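Local atomic coordinates of putative hydrolase (Chromobacterium violaceum, PDB entry 3MCW), a protein that belongs to the isochorismatase family, related to the nicotinamidases, and is probably a hydrolase, its substrate not established. Residues L15-M20 against Q39-L44; G103-L108 against L137-C142; L116-V121 against N125-T130; T130-G135 against A172-E177. All coordinates share one frame; numbering follows the deposited sequence. Where two conformers were deposited one is given.

Contact 1. Residues L15-M20 against Q39-L44; sequences LLLIDM and QACAGL
Leu15 and Leu44 meet at the start of strand 14-18, their side chains crossing at about a right angle, and here the packing is closest. Both methyls of Leu15 meet the root of Leu44 most closely: CD2 of Leu15 sits 3.8 Å from the carbonyl C of Leu44, while CD1 of Leu15 is 4.1 Å from CB of Leu44. Leu15 reaches this spot because its CG stands anti to the backbone N (chi1 -177°). One helical turn back, Cys41 is touched from two directions. Its SG lies 3.9 Å from CE of Met20, a selenomethionine whose chain bends at both chi2 and chi3 to bring the terminal methyl over, and a looser 4.3 Å from CD2 of Leu17. Everything that touches here is buried and apolar. Leu44 also rests on Ile187 and Leu188 of helix 184-191, which closes that flank. The opposite side of the helix is open: Gln39 and Ala42 point away from the strand, and Gln39 is exposed, modelled only as far as CG. On the strand, Leu16 packs on Ile56 and Ile58 and Ile18 on Val118, off this contact. The arrangement is that of a beta-alpha-beta unit, strand 14-18, helix 37-51 and strand 55-60, with the connecting helix lying on one face of the parallel sheet.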
loop_
_atom_site.group_PDB
_atom_site.type_symbol
_atom_site.label_atom_id
_atom_site.label_comp_id
_atom_site.label_asym_id
_atom_site.label_seq_id
_atom_site.Cartn_x
_atom_site.Cartn_y
_atom_site.Cartn_z
ATOM N N LEU A 15 -7.312 -7.176 -17.541
ATOM C CA LEU A 15 -6.131 -7.881 -16.978
ATOM C C LEU A 15 -4.974 -6.939 -16.904
ATOM O O LEU A 15 -4.568 -6.357 -17.922
ATOM C CB LEU A 15 -5.777 -9.072 -17.879
ATOM C CG LEU A 15 -4.623 -9.937 -17.376
ATOM C CD1 LEU A 15 -4.952 -10.657 -16.062
ATOM C CD2 LEU A 15 -4.263 -10.965 -18.462
ATOM N N LEU A 16 -4.452 -6.748 -15.693
ATOM C CA LEU A 16 -3.356 -5.857 -15.393
ATOM C C LEU A 16 -2.177 -6.676 -14.892
ATOM O O LEU A 16 -2.234 -7.216 -13.777
ATOM C CB LEU A 16 -3.802 -4.841 -14.320
ATOM C CG LEU A 16 -2.854 -3.680 -14.065
ATOM C CD1 LEU A 16 -2.836 -2.730 -15.245
ATOM C CD2 LEU A 16 -3.289 -2.934 -12.792
ATOM N N LEU A 17 -1.164 -6.847 -15.734
ATOM C CA LEU A 17 0.025 -7.673 -15.428
ATOM C C LEU A 17 1.169 -6.773 -15.007
ATOM O O LEU A 17 1.607 -5.948 -15.796
ATOM C CB LEU A 17 0.416 -8.513 -16.641
ATOM C CG LEU A 17 -0.568 -9.592 -17.049
ATOM C CD1 LEU A 17 -0.062 -10.332 -18.309
ATOM C CD2 LEU A 17 -0.847 -10.550 -15.918
ATOM N N ILE A 18 1.665 -6.963 -13.792
ATOM C CA ILE A 18 2.611 -6.033 -13.185
ATOM C C ILE A 18 4.043 -6.551 -13.157
ATOM O O ILE A 18 4.363 -7.519 -12.460
ATOM C CB ILE A 18 2.103 -5.621 -11.799
ATOM C CG1 ILE A 18 0.756 -4.890 -11.933
ATOM C CG2 ILE A 18 3.208 -4.825 -11.035
ATOM C CD1 ILE A 18 0.110 -4.628 -10.576
ATOM N N ASP A 19 4.887 -5.874 -13.911
ATOM C CA ASP A 19 6.326 -5.928 -13.758
ATOM C C ASP A 19 6.954 -7.321 -13.940
ATOM O O ASP A 19 7.963 -7.640 -13.325
ATOM C CB ASP A 19 6.779 -5.335 -12.410
ATOM C CG ASP A 19 6.453 -3.879 -12.234
ATOM O OD1 ASP A 19 5.963 -3.218 -13.151
ATOM O OD2 ASP A 19 6.671 -3.379 -11.084
HETATM N N MSE A 20 6.384 -8.107 -14.836
HETATM C CA MSE A 20 6.842 -9.480 -15.087
HETATM C C MSE A 20 8.011 -9.450 -16.067
HETATM O O MSE A 20 7.899 -9.870 -17.208
HETATM C CB MSE A 20 5.692 -10.349 -15.561
HETATM C CG MSE A 20 4.724 -10.639 -14.440
HETATM SE SE MSE A 20 5.444 -11.837 -13.083
HETATM C CE MSE A 20 4.963 -13.404 -14.257
ATOM N N GLN A 39 3.380 -19.357 -15.392
ATOM C CA GLN A 39 2.419 -20.160 -16.121
ATOM C C GLN A 39 0.987 -19.744 -15.830
ATOM O O GLN A 39 0.153 -19.727 -16.727
ATOM C CB GLN A 39 2.647 -21.632 -15.807
ATOM C CG GLN A 39 3.865 -22.185 -16.519
ATOM N N ALA A 40 0.678 -19.382 -14.585
ATOM C CA ALA A 40 -0.665 -18.916 -14.242
ATOM C C ALA A 40 -0.953 -17.609 -14.985
ATOM O O ALA A 40 -2.009 -17.418 -15.558
ATOM C CB ALA A 40 -0.808 -18.728 -12.739
ATOM N N CYS A 41 0.017 -16.698 -14.987
ATOM C CA CYS A 41 -0.106 -15.431 -15.737
ATOM C C CYS A 41 -0.260 -15.675 -17.231
ATOM O O CYS A 41 -1.086 -15.034 -17.875
ATOM C CB CYS A 41 1.043 -14.490 -15.502
ATOM S SG CYS A 41 1.092 -13.775 -13.846
ATOM N N ALA A 42 0.506 -16.604 -17.788
ATOM C CA ALA A 42 0.399 -16.934 -19.225
ATOM C C ALA A 42 -0.992 -17.448 -19.556
ATOM O O ALA A 42 -1.535 -17.127 -20.587
ATOM C CB ALA A 42 1.453 -17.957 -19.623
ATOM N N GLY A 43 -1.572 -18.252 -18.660
ATOM C CA GLY A 43 -2.918 -18.780 -18.873
ATOM C C GLY A 43 -3.959 -17.663 -18.882
ATOM O O GLY A 43 -4.883 -17.662 -19.689
ATOM N N LEU A 44 -3.819 -16.706 -17.970
ATOM C CA LEU A 44 -4.723 -15.570 -17.932
ATOM C C LEU A 44 -4.561 -14.727 -19.217
ATOM O O LEU A 44 -5.541 -14.362 -19.859
ATOM C CB LEU A 44 -4.474 -14.699 -16.709
ATOM C CG LEU A 44 -4.833 -15.315 -15.358
ATOM C CD1 LEU A 44 -4.269 -14.434 -14.230
ATOM C CD2 LEU A 44 -6.323 -15.502 -15.234
#

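Contact 2. Residues G103-L108 against L137-C142; sequences GLEALL and LGFAVC
Glu105, the second residue of helix 104-111 after the N-cap Gly103, is the first to reach 137-142. Its CG stands anti to the backbone N (chi1 -177°), which carries it past the edge of the Phe139 ring, 4.1 Å from CZ of Phe139, and the chain stays extended beyond CG, taking the carboxylate to the methyls of Leu137. Carboxylate and ring are turned 72° against each other. The carboxylate lies over the branch of Leu137, with OE2 of Glu105 3.8 Å from CD2 of Leu137. This contact leaves the charge to another partner: OE2 forms a salt bridge with Arg109, which also donates to the carbonyl O of Leu137 and so ties the two segments through a third residue. A turn further on, Leu108 supplies the buried part. Its CD1 is 3.6 Å from CE1 of Phe139, and its CB stands 3.7 Å from that same CE1, a close fit shared with Leu116 of the sheet. Leu137 also packs on Ile100 of the second subunit. Gly138, with positive phi, closes helix 123-136 in a Schellman motif, and the contact packs helix 104-111 against the turn from there into strand 140-149, in an alpha/beta fold.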
loop_
_atom_site.group_PDB
_atom_site.type_symbol
_atom_site.label_atom_id
_atom_site.label_comp_id
_atom_site.label_asym_id
_atom_site.label_seq_id
_atom_site.Cartn_x
_atom_site.Cartn_y
_atom_site.Cartn_z
ATOM N N GLY A 103 -0.772 7.616 -16.807
ATOM C CA GLY A 103 -2.140 7.909 -17.154
ATOM C C GLY A 103 -3.084 6.768 -16.841
ATOM O O GLY A 103 -4.136 6.661 -17.483
ATOM N N LEU A 104 -2.746 5.896 -15.881
ATOM C CA LEU A 104 -3.550 4.678 -15.780
ATOM C C LEU A 104 -4.972 4.943 -15.345
ATOM O O LEU A 104 -5.925 4.438 -15.951
ATOM C CB LEU A 104 -2.868 3.663 -14.849
ATOM C CG LEU A 104 -3.634 2.349 -14.617
ATOM C CD1 LEU A 104 -3.880 1.561 -15.895
ATOM C CD2 LEU A 104 -2.902 1.495 -13.588
ATOM N N GLU A 105 -5.143 5.689 -14.259
ATOM C CA GLU A 105 -6.484 5.910 -13.747
ATOM C C GLU A 105 -7.397 6.579 -14.788
ATOM O O GLU A 105 -8.532 6.138 -15.016
ATOM C CB GLU A 105 -6.488 6.740 -12.458
ATOM C CG GLU A 105 -7.878 6.909 -11.891
ATOM C CD GLU A 105 -7.966 7.790 -10.655
ATOM O OE1 GLU A 105 -6.941 8.342 -10.217
ATOM O OE2 GLU A 105 -9.087 7.912 -10.130
ATOM N N ALA A 106 -6.880 7.632 -15.429
ATOM C CA ALA A 106 -7.702 8.329 -16.415
ATOM C C ALA A 106 -8.060 7.427 -17.598
ATOM O O ALA A 106 -9.162 7.503 -18.135
ATOM C CB ALA A 106 -7.003 9.608 -16.872
ATOM N N LEU A 107 -7.124 6.593 -18.036
ATOM C CA LEU A 107 -7.385 5.670 -19.134
ATOM C C LEU A 107 -8.485 4.682 -18.757
ATOM O O LEU A 107 -9.406 4.405 -19.535
ATOM C CB LEU A 107 -6.074 4.939 -19.506
ATOM C CG LEU A 107 -6.240 3.890 -20.589
ATOM C CD1 LEU A 107 -6.589 4.533 -21.919
ATOM C CD2 LEU A 107 -4.986 3.007 -20.679
ATOM N N LEU A 108 -8.388 4.102 -17.556
ATOM C CA LEU A 108 -9.400 3.162 -17.106
ATOM C C LEU A 108 -10.786 3.807 -17.057
ATOM O O LEU A 108 -11.763 3.251 -17.556
ATOM C CB LEU A 108 -9.014 2.591 -15.733
ATOM C CG LEU A 108 -7.726 1.754 -15.661
ATOM C CD1 LEU A 108 -7.414 1.386 -14.215
ATOM C CD2 LEU A 108 -7.851 0.486 -16.499
ATOM N N LEU A 137 -9.197 3.923 -4.798
ATOM C CA LEU A 137 -9.712 4.763 -5.886
ATOM C C LEU A 137 -11.105 4.320 -6.346
ATOM O O LEU A 137 -11.731 5.011 -7.143
ATOM C CB LEU A 137 -8.740 4.769 -7.072
ATOM C CG LEU A 137 -7.438 5.559 -6.856
ATOM C CD1 LEU A 137 -6.465 5.281 -7.998
ATOM C CD2 LEU A 137 -7.685 7.066 -6.705
ATOM N N GLY A 138 -11.589 3.178 -5.893
ATOM C CA GLY A 138 -12.923 2.684 -6.212
ATOM C C GLY A 138 -13.017 1.650 -7.309
ATOM O O GLY A 138 -14.087 1.369 -7.796
ATOM N N PHE A 139 -11.885 1.101 -7.733
ATOM C CA PHE A 139 -11.895 -0.016 -8.692
ATOM C C PHE A 139 -12.232 -1.293 -7.956
ATOM O O PHE A 139 -11.907 -1.486 -6.784
ATOM C CB PHE A 139 -10.529 -0.135 -9.362
ATOM C CG PHE A 139 -10.235 1.021 -10.240
ATOM C CD1 PHE A 139 -10.672 1.029 -11.542
ATOM C CD2 PHE A 139 -9.502 2.104 -9.790
ATOM C CE1 PHE A 139 -10.449 2.106 -12.352
ATOM C CE2 PHE A 139 -9.267 3.212 -10.602
ATOM C CZ PHE A 139 -9.760 3.212 -11.885
ATOM N N ALA A 140 -12.926 -2.189 -8.662
ATOM C CA ALA A 140 -13.265 -3.542 -8.189
ATOM C C ALA A 140 -12.120 -4.455 -8.632
ATOM O O ALA A 140 -11.978 -4.747 -9.812
ATOM C CB ALA A 140 -14.563 -3.981 -8.780
ATOM N N VAL A 141 -11.323 -4.907 -7.679
ATOM C CA VAL A 141 -10.092 -5.624 -7.979
ATOM C C VAL A 141 -10.181 -7.080 -7.555
ATOM O O VAL A 141 -10.547 -7.392 -6.422
ATOM C CB VAL A 141 -8.877 -4.996 -7.261
ATOM C CG1 VAL A 141 -7.625 -5.768 -7.571
ATOM C CG2 VAL A 141 -8.765 -3.523 -7.600
ATOM N N CYS A 142 -9.848 -7.968 -8.494
ATOM C CA CYS A 142 -9.604 -9.402 -8.193
ATOM C C CYS A 142 -8.118 -9.613 -8.318
ATOM O O CYS A 142 -7.531 -9.382 -9.369
ATOM C CB CYS A 142 -10.275 -10.369 -9.179
ATOM S SG CYS A 142 -12.054 -10.298 -9.212
#

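Contact 3. Residues L116-V121 against N125-T130; sequences LVVAGV and NSVEAT. With EDO (1,2-ethanediol), chain I.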
loop_
_atom_site.group_PDB
_atom_site.type_symbol
_atom_site.label_atom_id
_atom_site.label_comp_id
_atom_site.label_asym_id
_atom_site.label_seq_id
_atom_site.Cartn_x
_atom_site.Cartn_y
_atom_site.Cartn_z
ATOM N N LEU A 116 -10.854 -4.831 -12.420
ATOM C CA LEU A 116 -9.476 -5.183 -12.733
ATOM C C LEU A 116 -9.156 -6.581 -12.185
ATOM O O LEU A 116 -9.571 -6.923 -11.086
ATOM C CB LEU A 116 -8.502 -4.179 -12.082
ATOM C CG LEU A 116 -8.807 -2.690 -12.331
ATOM C CD1 LEU A 116 -7.785 -1.829 -11.626
ATOM C CD2 LEU A 116 -8.847 -2.375 -13.854
ATOM N N VAL A 117 -8.372 -7.329 -12.970
ATOM C CA VAL A 117 -7.822 -8.614 -12.550
ATOM C C VAL A 117 -6.324 -8.430 -12.567
ATOM O O VAL A 117 -5.740 -8.135 -13.610
ATOM C CB VAL A 117 -8.263 -9.752 -13.513
ATOM C CG1 VAL A 117 -7.575 -11.053 -13.137
ATOM C CG2 VAL A 117 -9.797 -9.862 -13.457
ATOM N N VAL A 118 -5.689 -8.566 -11.410
ATOM C CA VAL A 118 -4.298 -8.191 -11.234
ATOM C C VAL A 118 -3.438 -9.402 -10.937
ATOM O O VAL A 118 -3.803 -10.270 -10.128
ATOM C CB VAL A 118 -4.132 -7.154 -10.078
ATOM C CG1 VAL A 118 -2.723 -6.795 -9.845
ATOM C CG2 VAL A 118 -4.991 -5.892 -10.385
ATOM N N ALA A 119 -2.257 -9.427 -11.550
ATOM C CA ALA A 119 -1.236 -10.447 -11.230
ATOM C C ALA A 119 0.107 -9.839 -11.508
ATOM O O ALA A 119 0.219 -8.871 -12.230
ATOM C CB ALA A 119 -1.447 -11.718 -12.051
ATOM N N GLY A 120 1.154 -10.401 -10.927
ATOM C CA GLY A 120 2.511 -9.998 -11.224
ATOM C C GLY A 120 3.417 -10.063 -10.010
ATOM O O GLY A 120 3.208 -10.878 -9.099
ATOM N N VAL A 121 4.435 -9.220 -10.014
ATOM C CA VAL A 121 5.505 -9.347 -9.039
ATOM C C VAL A 121 5.937 -7.952 -8.582
ATOM O O VAL A 121 5.973 -7.000 -9.399
ATOM C CB VAL A 121 6.683 -10.147 -9.649
ATOM C CG1 VAL A 121 7.223 -9.435 -10.915
ATOM C CG2 VAL A 121 7.792 -10.414 -8.633
ATOM N N ASN A 125 5.273 -5.716 -2.810
ATOM C CA ASN A 125 5.858 -4.446 -3.185
ATOM C C ASN A 125 4.985 -3.783 -4.260
ATOM O O ASN A 125 3.958 -3.194 -3.907
ATOM C CB ASN A 125 7.348 -4.567 -3.479
ATOM C CG ASN A 125 8.012 -3.207 -3.512
ATOM O OD1 ASN A 125 7.454 -2.217 -3.027
ATOM N ND2 ASN A 125 9.205 -3.158 -4.009
ATOM N N SER A 126 5.330 -3.879 -5.541
ATOM C CA SER A 126 4.562 -3.165 -6.549
ATOM C C SER A 126 3.142 -3.663 -6.730
ATOM O O SER A 126 2.248 -2.868 -7.045
ATOM C CB SER A 126 5.311 -3.148 -7.874
ATOM O OG SER A 126 6.454 -2.306 -7.802
ATOM N N VAL A 127 2.905 -4.970 -6.582
ATOM C CA VAL A 127 1.529 -5.462 -6.683
ATOM C C VAL A 127 0.682 -4.866 -5.538
ATOM O O VAL A 127 -0.343 -4.258 -5.782
ATOM C CB VAL A 127 1.444 -6.989 -6.682
ATOM C CG1 VAL A 127 0.034 -7.450 -6.619
ATOM C CG2 VAL A 127 2.143 -7.569 -7.945
ATOM N N GLU A 128 1.147 -4.995 -4.301
ATOM C CA GLU A 128 0.420 -4.457 -3.165
ATOM C C GLU A 128 0.239 -2.935 -3.288
ATOM O O GLU A 128 -0.863 -2.452 -2.990
ATOM C CB GLU A 128 1.120 -4.830 -1.875
ATOM C CG GLU A 128 0.436 -4.276 -0.643
ATOM C CD GLU A 128 0.750 -5.001 0.644
ATOM O OE1 GLU A 128 1.528 -5.971 0.648
ATOM O OE2 GLU A 128 0.180 -4.520 1.636
ATOM N N ALA A 129 1.261 -2.207 -3.688
ATOM C CA ALA A 129 1.116 -0.743 -3.802
ATOM C C ALA A 129 0.025 -0.389 -4.800
ATOM O O ALA A 129 -0.813 0.497 -4.583
ATOM C CB ALA A 129 2.438 -0.110 -4.236
ATOM N N THR A 130 0.012 -1.109 -5.929
ATOM C CA THR A 130 -0.960 -0.873 -6.975
ATOM C C THR A 130 -2.363 -1.244 -6.537
ATOM O O THR A 130 -3.319 -0.509 -6.798
ATOM C CB THR A 130 -0.535 -1.611 -8.255
ATOM O OG1 THR A 130 0.730 -1.134 -8.716
ATOM C CG2 THR A 130 -1.533 -1.417 -9.361
HETATM C C1 EDO I . 11.013 -7.135 -7.142
HETATM O O1 EDO I . 11.923 -6.292 -7.855
HETATM C C2 EDO I . 11.046 -6.789 -5.679
HETATM O O2 EDO I . 10.063 -5.826 -5.365
#
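Val127 carries the contact between strand 115-121 and helix 123-136, whose short segments run roughly antiparallel, at 149°, with axes 7.3 Å apart. From CB, which points at the strand, the side chain forks. CG1, anti to the backbone N, heads for Val118 and stands 4.3 Å from its CG1; CG2 drops onto the peptide between Gly120 and Val121, 3.5 Å from both C of Gly120 and N of Val121. Gly120 has backbone angles (phi 145°) that would press a CB against the carbonyl O of Ala119, which accounts for glycine here. Leu143 of the next strand also touches Val127. Strand and helix are the first two elements of a beta-alpha-beta unit completed by strand 140-149. In the first turn of helix 123-136, Ser126, together with Asp19 and Lys93, probably stands where cysteine hydrolases of this superfamily carry the cysteine of an Asp-Lys-Cys triad. Its OG is hydrogen-bonded to Lys93 and weakly to Asp19, and its CB is 4.2 Å from O of Val121. The backbone takes a wider pi-type turn at 125-127. Within the helix, O of Ser126 accepts both N and OG1 of Thr130, which arrive from opposite faces of the carbonyl plane; the OG1 bond is 2.8 Å long. At the subunit boundary, ND2 of Asn125 gives a nearly straight hydrogen bond (167°) to O2 of an ethanediol, at 3.1 Å, and another to Glu177 of the second subunit. The ethanediol, most likely a crystallisation additive, is also held by Tyr69.

Contact 4. Residues T130-G135 against A172-E177; sequences TVRMAG and ANLDGE
The guanidinium of Arg132 and the amide of Asn173 are neighbours but not stacked, their planes 65° apart. CB of Asn173 and CD2 of Leu174 both approach the guanidinium obliquely, and the nearest meeting is NH2 of Arg132 with CB of Asn173 at 3.9 Å; ND2 of Asn173 follows at 4.1 Å. The strong partners of that NH2 are others. It forms a salt bridge with Glu128, one turn earlier in the same helix, and donates to the backbone O of Ser124 of the second subunit, so the two together fix the head of a buried arginine at the subunit boundary. The rest of the contact is apolar and turns on one methyl. CD2 of Leu174 lies across the root of the arginine, 3.7 Å from CG of Arg132, the two side chains running at about a right angle. The same CD2 is 4.0 Å from CG1 of Val131. It can serve both because chi1 of Leu174 (-71°) sets CG beside the backbone N, bringing an end methyl over to the helix although CB does not aim there. On the sheet side, Val131 packs on Val141 and Leu174 on Leu143, both of strand 140-149. Past Leu174 the chain leaves helical geometry at Asp175, whose OD1 takes the backbone N of Val181, while the side chain of Glu177 bonds Asn96 and Asn125 of the second subunit. This is helix 123-136 packed on the parallel sheet of an alpha/beta fold, with the end of helix 163-174 beside it, at the interface with the second subunit.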
loop_
_atom_site.group_PDB
_atom_site.type_symbol
_atom_site.label_atom_id
_atom_site.label_comp_id
_atom_site.label_asym_id
_atom_site.label_seq_id
_atom_site.Cartn_x
_atom_site.Cartn_y
_atom_site.Cartn_z
ATOM N N THR A 130 0.012 -1.109 -5.929
ATOM C CA THR A 130 -0.960 -0.873 -6.975
ATOM C C THR A 130 -2.363 -1.244 -6.537
ATOM O O THR A 130 -3.319 -0.509 -6.798
ATOM C CB THR A 130 -0.535 -1.611 -8.255
ATOM O OG1 THR A 130 0.730 -1.134 -8.716
ATOM C CG2 THR A 130 -1.533 -1.417 -9.361
ATOM N N VAL A 131 -2.512 -2.403 -5.900
ATOM C CA VAL A 131 -3.822 -2.863 -5.473
ATOM C C VAL A 131 -4.407 -1.989 -4.371
ATOM O O VAL A 131 -5.591 -1.689 -4.380
ATOM C CB VAL A 131 -3.800 -4.359 -5.066
ATOM C CG1 VAL A 131 -5.113 -4.785 -4.476
ATOM C CG2 VAL A 131 -3.444 -5.218 -6.267
ATOM N N ARG A 132 -3.588 -1.582 -3.398
ATOM C CA ARG A 132 -4.112 -0.718 -2.333
ATOM C C ARG A 132 -4.662 0.561 -2.954
ATOM O O ARG A 132 -5.756 1.004 -2.574
ATOM C CB ARG A 132 -3.079 -0.409 -1.265
ATOM C CG ARG A 132 -2.766 -1.557 -0.333
ATOM C CD ARG A 132 -1.856 -1.121 0.806
ATOM N NE ARG A 132 -1.454 -2.182 1.721
ATOM C CZ ARG A 132 -1.604 -2.142 3.047
ATOM N NH1 ARG A 132 -2.246 -1.183 3.667
ATOM N NH2 ARG A 132 -0.994 -3.069 3.772
HETATM N N MSE A 133 -3.911 1.173 -3.862
HETATM C CA MSE A 133 -4.431 2.386 -4.523
HETATM C C MSE A 133 -5.646 2.100 -5.362
HETATM O O MSE A 133 -6.619 2.858 -5.313
HETATM C CB MSE A 133 -3.377 3.095 -5.371
HETATM C CG MSE A 133 -2.440 3.856 -4.567
HETATM SE SE MSE A 133 -1.324 5.086 -5.603
HETATM C CE MSE A 133 -2.697 6.181 -6.446
ATOM N N ALA A 134 -5.625 1.022 -6.143
ATOM C CA ALA A 134 -6.792 0.703 -6.968
ATOM C C ALA A 134 -8.062 0.580 -6.146
ATOM O O ALA A 134 -9.109 1.121 -6.516
ATOM C CB ALA A 134 -6.547 -0.573 -7.771
ATOM N N GLY A 135 -8.001 -0.181 -5.064
ATOM C CA GLY A 135 -9.185 -0.372 -4.251
ATOM C C GLY A 135 -9.664 0.943 -3.639
ATOM O O GLY A 135 -10.852 1.277 -3.670
ATOM N N ALA A 172 -3.553 -11.294 3.234
ATOM C CA ALA A 172 -4.481 -11.048 4.328
ATOM C C ALA A 172 -4.772 -9.556 4.498
ATOM O O ALA A 172 -5.906 -9.184 4.793
ATOM C CB ALA A 172 -3.954 -11.644 5.615
ATOM N N ASN A 173 -3.751 -8.727 4.369
ATOM C CA ASN A 173 -3.949 -7.271 4.456
ATOM C C ASN A 173 -4.752 -6.720 3.287
ATOM O O ASN A 173 -5.470 -5.734 3.443
ATOM C CB ASN A 173 -2.603 -6.551 4.573
ATOM C CG ASN A 173 -1.941 -6.701 5.974
ATOM O OD1 ASN A 173 -2.616 -7.026 6.968
ATOM N ND2 ASN A 173 -0.649 -6.515 6.018
ATOM N N LEU A 174 -4.634 -7.346 2.126
ATOM C CA LEU A 174 -5.305 -6.887 0.925
ATOM C C LEU A 174 -6.756 -7.342 0.820
ATOM O O LEU A 174 -7.610 -6.584 0.344
ATOM C CB LEU A 174 -4.521 -7.326 -0.313
ATOM C CG LEU A 174 -3.201 -6.617 -0.537
ATOM C CD1 LEU A 174 -2.389 -7.271 -1.637
ATOM C CD2 LEU A 174 -3.452 -5.128 -0.897
ATOM N N ASP A 175 -7.038 -8.591 1.192
ATOM C CA ASP A 175 -8.344 -9.175 0.983
ATOM C C ASP A 175 -9.394 -8.446 1.796
ATOM O O ASP A 175 -9.191 -8.125 2.971
ATOM C CB ASP A 175 -8.368 -10.668 1.347
ATOM C CG ASP A 175 -9.654 -11.304 0.931
ATOM O OD1 ASP A 175 -9.996 -11.262 -0.277
ATOM O OD2 ASP A 175 -10.435 -11.778 1.818
ATOM N N GLY A 176 -10.547 -8.204 1.165
ATOM C CA GLY A 176 -11.687 -7.528 1.800
ATOM C C GLY A 176 -11.489 -6.009 1.807
ATOM O O GLY A 176 -12.307 -5.258 1.285
ATOM N N GLU A 177 -10.396 -5.542 2.367
ATOM C CA GLU A 177 -10.170 -4.127 2.533
ATOM C C GLU A 177 -9.885 -3.425 1.211
ATOM O O GLU A 177 -10.256 -2.272 1.028
ATOM C CB GLU A 177 -9.020 -3.914 3.531
ATOM C CG GLU A 177 -8.880 -2.531 4.086
ATOM C CD GLU A 177 -9.935 -2.131 5.116
ATOM O OE1 GLU A 177 -10.903 -2.899 5.339
ATOM O OE2 GLU A 177 -9.797 -1.029 5.719
#

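All four contacts belong to one alpha/beta domain built on a single parallel sheet. Along the chain contact 1 comes first; contact 3 then falls within the span of contact 2, and contact 4 alternates with contact 2. Contacts 1 and 3 use neighbouring strands, 14-18 and 115-121, their centres about 10 Å apart, while strand 140-149 of contact 2 continues the sheet beyond 115-121. Contacts 3 and 4 share Thr130 and helix 123-136, with centres about 9 Å apart. Contact 1 lies farthest from contact 4, about 18 Å between centres, and does not touch the second subunit, whereas contacts 2, 3 and 4 do: helix 123-136 thus links the sheet to the dimer interface.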